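PDB 1I5P: pesticidial crystal protein CRY2AA from Bacillus thuringiensis serovar kurstaki, which binds to midgut epithelial cells of dipteran and lepidopteran larvae and promotes their colloid-osmotic lysis. Local coordinates for residues 70-82 against 182-194. Numbering follows the deposited sequence.
Sequences GKRILSELWGIIF and NMHLSFIRDVILN
Helix 74-81 runs nearly antiparallel to the 182-193 part of helix 170-193, at 159° with 9.9 Å between axes, while residues 70-73 continue along the latter's C-terminal turns. Asp190 receives the start of the short helix: its OD1 accepts an almost straight bond from Ile73 N (2.7 Å, 170°), and OD2 takes Leu74 N at 2.8 Å through its syn lone pair. A carboxylate suits this place because its two oxygens can serve two successive amides, and its negative charge should be favourable beside the positive end of the helix dipole. Waters bonded to each oxygen extend the grip, one to Lys71 O and the other to Arg72 NE; the Arg72 guanidinium itself forms a salt bridge with Asp132. Two further side chains hold the residues before the helix by their carbonyls. Arg189 NH1 donates a hydrogen bond to Gly70 O (3.0 Å), which lies close to the guanidinium plane, and the same side chain gives NE and NH2 to Phe262 O and Tyr264 O. Asn194 ND2 approaches Lys71 O from above its carbonyl plane (2.9 Å) and also bonds Asp190 O, one turn back. Both helices belong to the N-terminal helical bundle of the three-domain delta-endotoxins; helix 107-135 touches both segments, through Trp78 and Met183, and helix 145-160 lies on Met183 and Phe187. Along the short helix, from Leu74 to Phe82, the contact is mainly apolar. Leu74 is a knob in the hole formed by Met183, Ser186, Phe187 and Asp190; chi1 of -159° carries CG to the partner helix, where CD1 lies against Met183 O and CD2 against Phe187 CB. Ser186 is small enough for Ile73 and Leu77 to close over it, and its hydroxyl is bonded to Asn182 O. Met183 SD lies 3.7 Å from Phe82 CE1 in an oblique Met-aromatic contact, and the bend at chi3 turns CE to Ile81 CG2 and the Phe82 ring.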
ATOM      1  N   GLY A  70      -9.996  18.743  -7.747  1.00 13.52           N
ATOM      2  CA  GLY A  70     -10.920  17.680  -7.388  1.00 13.33           C
ATOM      3  C   GLY A  70     -11.955  18.047  -6.338  1.00 14.64           C
ATOM      4  O   GLY A  70     -12.086  17.364  -5.322  1.00 13.90           O
ATOM      5  N   LYS A  71     -12.702  19.116  -6.603  1.00 12.27           N
ATOM      6  CA  LYS A  71     -13.731  19.607  -5.700  1.00 13.45           C
ATOM      7  C   LYS A  71     -14.967  18.711  -5.662  1.00 15.09           C
ATOM      8  O   LYS A  71     -15.652  18.634  -4.642  1.00 14.00           O
ATOM      9  CB  LYS A  71     -14.164  21.019  -6.118  1.00 14.30           C
ATOM     10  CG  LYS A  71     -13.088  22.087  -6.006  1.00 13.46           C
ATOM     11  CD  LYS A  71     -12.779  22.416  -4.555  1.00 13.78           C
ATOM     12  CE  LYS A  71     -11.834  23.614  -4.442  1.00 11.41           C
ATOM     13  NZ  LYS A  71     -11.677  24.053  -3.032  1.00 10.33           N
ATOM     14  N   ARG A  72     -15.255  18.040  -6.773  1.00 14.95           N
ATOM     15  CA  ARG A  72     -16.425  17.181  -6.847  1.00 15.65           C
ATOM     16  C   ARG A  72     -16.040  15.770  -7.273  1.00 14.65           C
ATOM     17  O   ARG A  72     -15.478  15.556  -8.353  1.00 14.72           O
ATOM     18  CB  ARG A  72     -17.441  17.771  -7.825  1.00 17.10           C
ATOM     19  CG  ARG A  72     -18.812  17.139  -7.756  1.00 20.02           C
ATOM     20  CD  ARG A  72     -19.748  17.754  -8.789  1.00 20.74           C
ATOM     21  NE  ARG A  72     -21.054  17.095  -8.800  1.00 20.67           N
ATOM     22  CZ  ARG A  72     -22.019  17.361  -9.676  1.00 21.19           C
ATOM     23  NH1 ARG A  72     -21.833  18.275 -10.620  1.00 17.70           N
ATOM     24  NH2 ARG A  72     -23.172  16.712  -9.605  1.00 20.22           N
ATOM     25  N   ILE A  73     -16.358  14.809  -6.415  1.00 14.06           N
ATOM     26  CA  ILE A  73     -16.021  13.415  -6.665  1.00 14.43           C
ATOM     27  C   ILE A  73     -17.181  12.525  -7.105  1.00 13.01           C
ATOM     28  O   ILE A  73     -17.062  11.780  -8.075  1.00 13.76           O
ATOM     29  CB  ILE A  73     -15.410  12.767  -5.393  1.00 11.86           C
ATOM     30  CG1 ILE A  73     -14.106  13.463  -5.008  1.00 15.23           C
ATOM     31  CG2 ILE A  73     -15.162  11.282  -5.632  1.00 10.33           C
ATOM     32  CD1 ILE A  73     -13.552  13.014  -3.651  1.00 13.19           C
ATOM     33  N   LEU A  74     -18.294  12.606  -6.382  1.00 16.24           N
ATOM     34  CA  LEU A  74     -19.447  11.743  -6.632  1.00 16.37           C
ATOM     35  C   LEU A  74     -19.918  11.522  -8.067  1.00 15.86           C
ATOM     36  O   LEU A  74     -20.203  10.389  -8.448  1.00 14.81           O
ATOM     37  CB  LEU A  74     -20.638  12.186  -5.778  1.00 16.35           C
ATOM     38  CG  LEU A  74     -21.681  11.072  -5.581  1.00 18.65           C
ATOM     39  CD1 LEU A  74     -21.046   9.932  -4.779  1.00 14.92           C
ATOM     40  CD2 LEU A  74     -22.916  11.606  -4.870  1.00 15.51           C
ATOM     41  N   SER A  75     -20.003  12.578  -8.866  1.00 17.12           N
ATOM     42  CA  SER A  75     -20.471  12.409 -10.241  1.00 19.97           C
ATOM     43  C   SER A  75     -19.560  11.522 -11.087  1.00 19.16           C
ATOM     44  O   SER A  75     -20.033  10.607 -11.758  1.00 19.89           O
ATOM     45  CB  SER A  75     -20.643  13.763 -10.926  1.00 20.09           C
ATOM     46  OG  SER A  75     -21.191  13.576 -12.215  1.00 22.67           O
ATOM     47  N   GLU A  76     -18.260  11.786 -11.062  1.00 17.87           N
ATOM     48  CA  GLU A  76     -17.337  10.978 -11.843  1.00 16.64           C
ATOM     49  C   GLU A  76     -17.171   9.598 -11.219  1.00 15.04           C
ATOM     50  O   GLU A  76     -17.036   8.607 -11.930  1.00 15.95           O
ATOM     51  CB  GLU A  76     -15.988  11.693 -11.971  1.00 17.77           C
ATOM     52  CG  GLU A  76     -16.056  12.910 -12.889  1.00 21.48           C
ATOM     53  CD  GLU A  76     -14.810  13.777 -12.840  1.00 24.08           C
ATOM     54  OE1 GLU A  76     -14.815  14.857 -13.467  1.00 28.58           O
ATOM     55  OE2 GLU A  76     -13.831  13.384 -12.178  1.00 25.36           O
ATOM     56  N   LEU A  77     -17.199   9.528  -9.894  1.00 14.04           N
ATOM     57  CA  LEU A  77     -17.067   8.242  -9.224  1.00 15.03           C
ATOM     58  C   LEU A  77     -18.170   7.304  -9.699  1.00 14.54           C
ATOM     59  O   LEU A  77     -17.915   6.150 -10.046  1.00 14.98           O
ATOM     60  CB  LEU A  77     -17.163   8.405  -7.710  1.00 11.76           C
ATOM     61  CG  LEU A  77     -17.257   7.085  -6.940  1.00 13.68           C
ATOM     62  CD1 LEU A  77     -16.039   6.213  -7.234  1.00 13.22           C
ATOM     63  CD2 LEU A  77     -17.366   7.380  -5.454  1.00 10.45           C
ATOM     64  N   TRP A  78     -19.398   7.817  -9.706  1.00 16.60           N
ATOM     65  CA  TRP A  78     -20.570   7.059 -10.137  1.00 16.79           C
ATOM     66  C   TRP A  78     -20.346   6.506 -11.541  1.00 15.98           C
ATOM     67  O   TRP A  78     -20.704   5.362 -11.838  1.00 15.13           O
ATOM     68  CB  TRP A  78     -21.808   7.968 -10.140  1.00 18.53           C
ATOM     69  CG  TRP A  78     -23.080   7.298 -10.574  1.00 20.26           C
ATOM     70  CD1 TRP A  78     -23.985   6.657  -9.776  1.00 21.90           C
ATOM     71  CD2 TRP A  78     -23.594   7.209 -11.910  1.00 22.58           C
ATOM     72  NE1 TRP A  78     -25.030   6.181 -10.528  1.00 22.21           N
ATOM     73  CE2 TRP A  78     -24.815   6.503 -11.841  1.00 22.56           C
ATOM     74  CE3 TRP A  78     -23.140   7.656 -13.159  1.00 23.34           C
ATOM     75  CZ2 TRP A  78     -25.592   6.235 -12.974  1.00 22.96           C
ATOM     76  CZ3 TRP A  78     -23.913   7.390 -14.285  1.00 23.79           C
ATOM     77  CH2 TRP A  78     -25.126   6.684 -14.183  1.00 22.74           C
ATOM     78  N   GLY A  79     -19.739   7.325 -12.397  1.00 16.39           N
ATOM     79  CA  GLY A  79     -19.481   6.922 -13.773  1.00 15.50           C
ATOM     80  C   GLY A  79     -18.452   5.818 -13.928  1.00 15.19           C
ATOM     81  O   GLY A  79     -18.380   5.177 -14.974  1.00 15.10           O
ATOM     82  N   ILE A  80     -17.649   5.598 -12.894  1.00 14.69           N
ATOM     83  CA  ILE A  80     -16.628   4.559 -12.926  1.00 14.06           C
ATOM     84  C   ILE A  80     -17.134   3.251 -12.319  1.00 15.98           C
ATOM     85  O   ILE A  80     -17.018   2.179 -12.927  1.00 14.59           O
ATOM     86  CB  ILE A  80     -15.375   4.992 -12.135  1.00 16.11           C
ATOM     87  CG1 ILE A  80     -14.698   6.176 -12.835  1.00 16.38           C
ATOM     88  CG2 ILE A  80     -14.414   3.811 -11.991  1.00 13.27           C
ATOM     89  CD1 ILE A  80     -13.565   6.800 -12.031  1.00 17.12           C
ATOM     90  N   ILE A  81     -17.693   3.350 -11.114  1.00 15.30           N
ATOM     91  CA  ILE A  81     -18.190   2.179 -10.398  1.00 17.86           C
ATOM     92  C   ILE A  81     -19.541   1.678 -10.923  1.00 17.45           C
ATOM     93  O   ILE A  81     -19.887   0.514 -10.741  1.00 14.87           O
ATOM     94  CB  ILE A  81     -18.270   2.472  -8.875  1.00 18.18           C
ATOM     95  CG1 ILE A  81     -18.392   1.162  -8.098  1.00 21.61           C
ATOM     96  CG2 ILE A  81     -19.447   3.389  -8.578  1.00 19.94           C
ATOM     97  CD1 ILE A  81     -17.251   0.192  -8.355  1.00 20.99           C
ATOM     98  N   PHE A  82     -20.291   2.561 -11.576  1.00 17.17           N
ATOM     99  CA  PHE A  82     -21.583   2.213 -12.176  1.00 18.46           C
ATOM    100  C   PHE A  82     -21.552   2.709 -13.621  1.00 18.79           C
ATOM    101  O   PHE A  82     -22.266   3.643 -13.981  1.00 19.27           O
ATOM    102  CB  PHE A  82     -22.744   2.898 -11.442  1.00 16.71           C
ATOM    103  CG  PHE A  82     -23.024   2.345 -10.069  1.00 17.46           C
ATOM    104  CD1 PHE A  82     -22.922   3.163  -8.949  1.00 15.38           C
ATOM    105  CD2 PHE A  82     -23.416   1.020  -9.897  1.00 16.39           C
ATOM    106  CE1 PHE A  82     -23.208   2.675  -7.675  1.00 17.19           C
ATOM    107  CE2 PHE A  82     -23.704   0.519  -8.624  1.00 18.08           C
ATOM    108  CZ  PHE A  82     -23.601   1.350  -7.510  1.00 17.35           C
ATOM    109  N   ASN A 182     -17.278   4.578  -0.024  1.00 15.49           N
ATOM    110  CA  ASN A 182     -16.597   5.534  -0.895  1.00 15.91           C
ATOM    111  C   ASN A 182     -17.606   6.551  -1.408  1.00 14.47           C
ATOM    112  O   ASN A 182     -17.348   7.752  -1.424  1.00 11.87           O
ATOM    113  CB  ASN A 182     -15.975   4.837  -2.110  1.00 19.50           C
ATOM    114  CG  ASN A 182     -14.599   4.275  -1.832  1.00 21.23           C
ATOM    115  OD1 ASN A 182     -13.955   4.640  -0.854  1.00 22.07           O
ATOM    116  ND2 ASN A 182     -14.129   3.400  -2.715  1.00 22.30           N
ATOM    117  N   MET A 183     -18.759   6.050  -1.831  1.00 12.98           N
ATOM    118  CA  MET A 183     -19.806   6.903  -2.367  1.00 14.24           C
ATOM    119  C   MET A 183     -20.367   7.881  -1.341  1.00 12.64           C
ATOM    120  O   MET A 183     -20.526   9.064  -1.630  1.00 14.22           O
ATOM    121  CB  MET A 183     -20.929   6.040  -2.946  1.00 14.12           C
ATOM    122  CG  MET A 183     -20.487   5.182  -4.129  1.00 17.36           C
ATOM    123  SD  MET A 183     -21.713   3.941  -4.588  1.00 23.52           S
ATOM    124  CE  MET A 183     -20.692   2.501  -4.879  1.00 21.59           C
ATOM    125  N   HIS A 184     -20.659   7.391  -0.142  1.00 12.56           N
ATOM    126  CA  HIS A 184     -21.207   8.247   0.905  1.00 13.39           C
ATOM    127  C   HIS A 184     -20.217   9.318   1.370  1.00 12.82           C
ATOM    128  O   HIS A 184     -20.573  10.495   1.487  1.00  9.48           O
ATOM    129  CB  HIS A 184     -21.645   7.407   2.112  1.00 15.63           C
ATOM    130  CG  HIS A 184     -22.458   8.169   3.115  1.00 17.83           C
ATOM    131  ND1 HIS A 184     -22.671   7.714   4.399  1.00 17.54           N
ATOM    132  CD2 HIS A 184     -23.107   9.354   3.023  1.00 17.49           C
ATOM    133  CE1 HIS A 184     -23.412   8.589   5.055  1.00 18.23           C
ATOM    134  NE2 HIS A 184     -23.692   9.594   4.245  1.00 17.75           N
ATOM    135  N   LEU A 185     -18.977   8.912   1.638  1.00 10.87           N
ATOM    136  CA  LEU A 185     -17.964   9.852   2.104  1.00 11.84           C
ATOM    137  C   LEU A 185     -17.605  10.868   1.028  1.00 12.56           C
ATOM    138  O   LEU A 185     -17.339  12.033   1.336  1.00 11.86           O
ATOM    139  CB  LEU A 185     -16.715   9.098   2.570  1.00 11.46           C
ATOM    140  CG  LEU A 185     -16.886   8.306   3.873  1.00 14.02           C
ATOM    141  CD1 LEU A 185     -15.599   7.558   4.207  1.00 12.89           C
ATOM    142  CD2 LEU A 185     -17.255   9.256   5.007  1.00 12.95           C
ATOM    143  N   SER A 186     -17.608  10.423  -0.228  1.00 11.50           N
ATOM    144  CA  SER A 186     -17.304  11.304  -1.352  1.00 13.24           C
ATOM    145  C   SER A 186     -18.415  12.348  -1.447  1.00 14.13           C
ATOM    146  O   SER A 186     -18.161  13.525  -1.726  1.00 13.37           O
ATOM    147  CB  SER A 186     -17.236  10.506  -2.656  1.00  8.96           C
ATOM    148  OG  SER A 186     -16.128   9.614  -2.654  1.00 16.12           O
ATOM    149  N   PHE A 187     -19.644  11.884  -1.221  1.00 13.84           N
ATOM    150  CA  PHE A 187     -20.843  12.715  -1.246  1.00 14.45           C
ATOM    151  C   PHE A 187     -20.726  13.813  -0.193  1.00 13.31           C
ATOM    152  O   PHE A 187     -20.938  14.992  -0.475  1.00 14.86           O
ATOM    153  CB  PHE A 187     -22.077  11.839  -0.963  1.00 15.28           C
ATOM    154  CG  PHE A 187     -23.276  12.605  -0.465  1.00 16.05           C
ATOM    155  CD1 PHE A 187     -24.026  13.398  -1.333  1.00 17.27           C
ATOM    156  CD2 PHE A 187     -23.650  12.542   0.877  1.00 14.22           C
ATOM    157  CE1 PHE A 187     -25.131  14.116  -0.876  1.00 14.16           C
ATOM    158  CE2 PHE A 187     -24.759  13.260   1.343  1.00 15.70           C
ATOM    159  CZ  PHE A 187     -25.498  14.049   0.461  1.00 13.93           C
ATOM    160  N   ILE A 188     -20.385  13.412   1.024  1.00 12.90           N
ATOM    161  CA  ILE A 188     -20.226  14.350   2.126  1.00 13.74           C
ATOM    162  C   ILE A 188     -19.150  15.390   1.809  1.00 14.12           C
ATOM    163  O   ILE A 188     -19.351  16.585   2.013  1.00 13.17           O
ATOM    164  CB  ILE A 188     -19.872  13.595   3.425  1.00 13.99           C
ATOM    165  CG1 ILE A 188     -21.069  12.733   3.844  1.00 13.95           C
ATOM    166  CG2 ILE A 188     -19.477  14.582   4.528  1.00 12.09           C
ATOM    167  CD1 ILE A 188     -20.768  11.720   4.947  1.00 15.20           C
ATOM    168  N   ARG A 189     -18.016  14.931   1.292  1.00 14.39           N
ATOM    169  CA  ARG A 189     -16.930  15.832   0.938  1.00 16.11           C
ATOM    170  C   ARG A 189     -17.393  16.806  -0.146  1.00 15.78           C
ATOM    171  O   ARG A 189     -17.021  17.976  -0.133  1.00 16.05           O
ATOM    172  CB  ARG A 189     -15.718  15.038   0.433  1.00 15.02           C
ATOM    173  CG  ARG A 189     -14.451  15.869   0.243  1.00 14.07           C
ATOM    174  CD  ARG A 189     -13.351  15.029  -0.383  1.00  9.97           C
ATOM    175  NE  ARG A 189     -12.043  15.687  -0.379  1.00 12.26           N
ATOM    176  CZ  ARG A 189     -11.446  16.179  -1.459  1.00 12.40           C
ATOM    177  NH1 ARG A 189     -12.039  16.102  -2.643  1.00  9.75           N
ATOM    178  NH2 ARG A 189     -10.241  16.723  -1.361  1.00 14.42           N
ATOM    179  N   ASP A 190     -18.203  16.320  -1.082  1.00 16.76           N
ATOM    180  CA  ASP A 190     -18.705  17.169  -2.160  1.00 15.61           C
ATOM    181  C   ASP A 190     -19.538  18.318  -1.601  1.00 16.95           C
ATOM    182  O   ASP A 190     -19.379  19.466  -2.016  1.00 15.75           O
ATOM    183  CB  ASP A 190     -19.554  16.356  -3.143  1.00 14.26           C
ATOM    184  CG  ASP A 190     -18.713  15.546  -4.123  1.00 14.36           C
ATOM    185  OD1 ASP A 190     -17.472  15.693  -4.122  1.00 14.12           O
ATOM    186  OD2 ASP A 190     -19.298  14.767  -4.905  1.00 12.84           O
ATOM    187  N   VAL A 191     -20.426  18.011  -0.659  1.00 16.29           N
ATOM    188  CA  VAL A 191     -21.268  19.040  -0.059  1.00 15.07           C
ATOM    189  C   VAL A 191     -20.400  20.129   0.561  1.00 16.29           C
ATOM    190  O   VAL A 191     -20.667  21.320   0.400  1.00 12.68           O
ATOM    191  CB  VAL A 191     -22.178  18.449   1.043  1.00 16.81           C
ATOM    192  CG1 VAL A 191     -22.904  19.571   1.782  1.00 16.83           C
ATOM    193  CG2 VAL A 191     -23.178  17.481   0.426  1.00 12.37           C
ATOM    194  N   ILE A 192     -19.352  19.703   1.258  1.00 16.27           N
ATOM    195  CA  ILE A 192     -18.432  20.623   1.918  1.00 15.02           C
ATOM    196  C   ILE A 192     -17.678  21.536   0.949  1.00 16.65           C
ATOM    197  O   ILE A 192     -17.715  22.764   1.080  1.00 15.95           O
ATOM    198  CB  ILE A 192     -17.385  19.848   2.753  1.00 14.43           C
ATOM    199  CG1 ILE A 192     -18.091  19.065   3.870  1.00 13.89           C
ATOM    200  CG2 ILE A 192     -16.348  20.812   3.320  1.00 10.18           C
ATOM    201  CD1 ILE A 192     -17.187  18.120   4.633  1.00 14.23           C
ATOM    202  N   LEU A 193     -16.994  20.930  -0.019  1.00 15.42           N
ATOM    203  CA  LEU A 193     -16.191  21.679  -0.983  1.00 17.13           C
ATOM    204  C   LEU A 193     -16.966  22.481  -2.025  1.00 16.58           C
ATOM    205  O   LEU A 193     -16.405  23.351  -2.691  1.00 17.03           O
ATOM    206  CB  LEU A 193     -15.207  20.731  -1.680  1.00 14.56           C
ATOM    207  CG  LEU A 193     -14.185  20.068  -0.743  1.00 17.47           C
ATOM    208  CD1 LEU A 193     -13.300  19.101  -1.520  1.00 13.99           C
ATOM    209  CD2 LEU A 193     -13.341  21.148  -0.063  1.00 18.57           C
ATOM    210  N   ASN A 194     -18.255  22.194  -2.156  1.00 17.42           N
ATOM    211  CA  ASN A 194     -19.109  22.891  -3.113  1.00 21.17           C
ATOM    212  C   ASN A 194     -20.223  23.643  -2.392  1.00 20.83           C
ATOM    213  O   ASN A 194     -21.220  24.030  -3.006  1.00 20.89           O
ATOM    214  CB  ASN A 194     -19.714  21.881  -4.089  1.00 20.44           C
ATOM    215  CG  ASN A 194     -18.668  21.239  -4.971  1.00 20.69           C
ATOM    216  OD1 ASN A 194     -18.279  21.804  -5.989  1.00 20.61           O
ATOM    217  ND2 ASN A 194     -18.189  20.062  -4.573  1.00 16.17           N
TER
HETATM  218  O   HOH W   1     -14.346  24.621  -2.099  1.00 14.75           O
HETATM  219  O   HOH W   2     -15.091  16.554  -2.975  1.00 15.23           O
HETATM  220  O   HOH W   3     -21.480  15.396  -6.316  1.00 27.89           O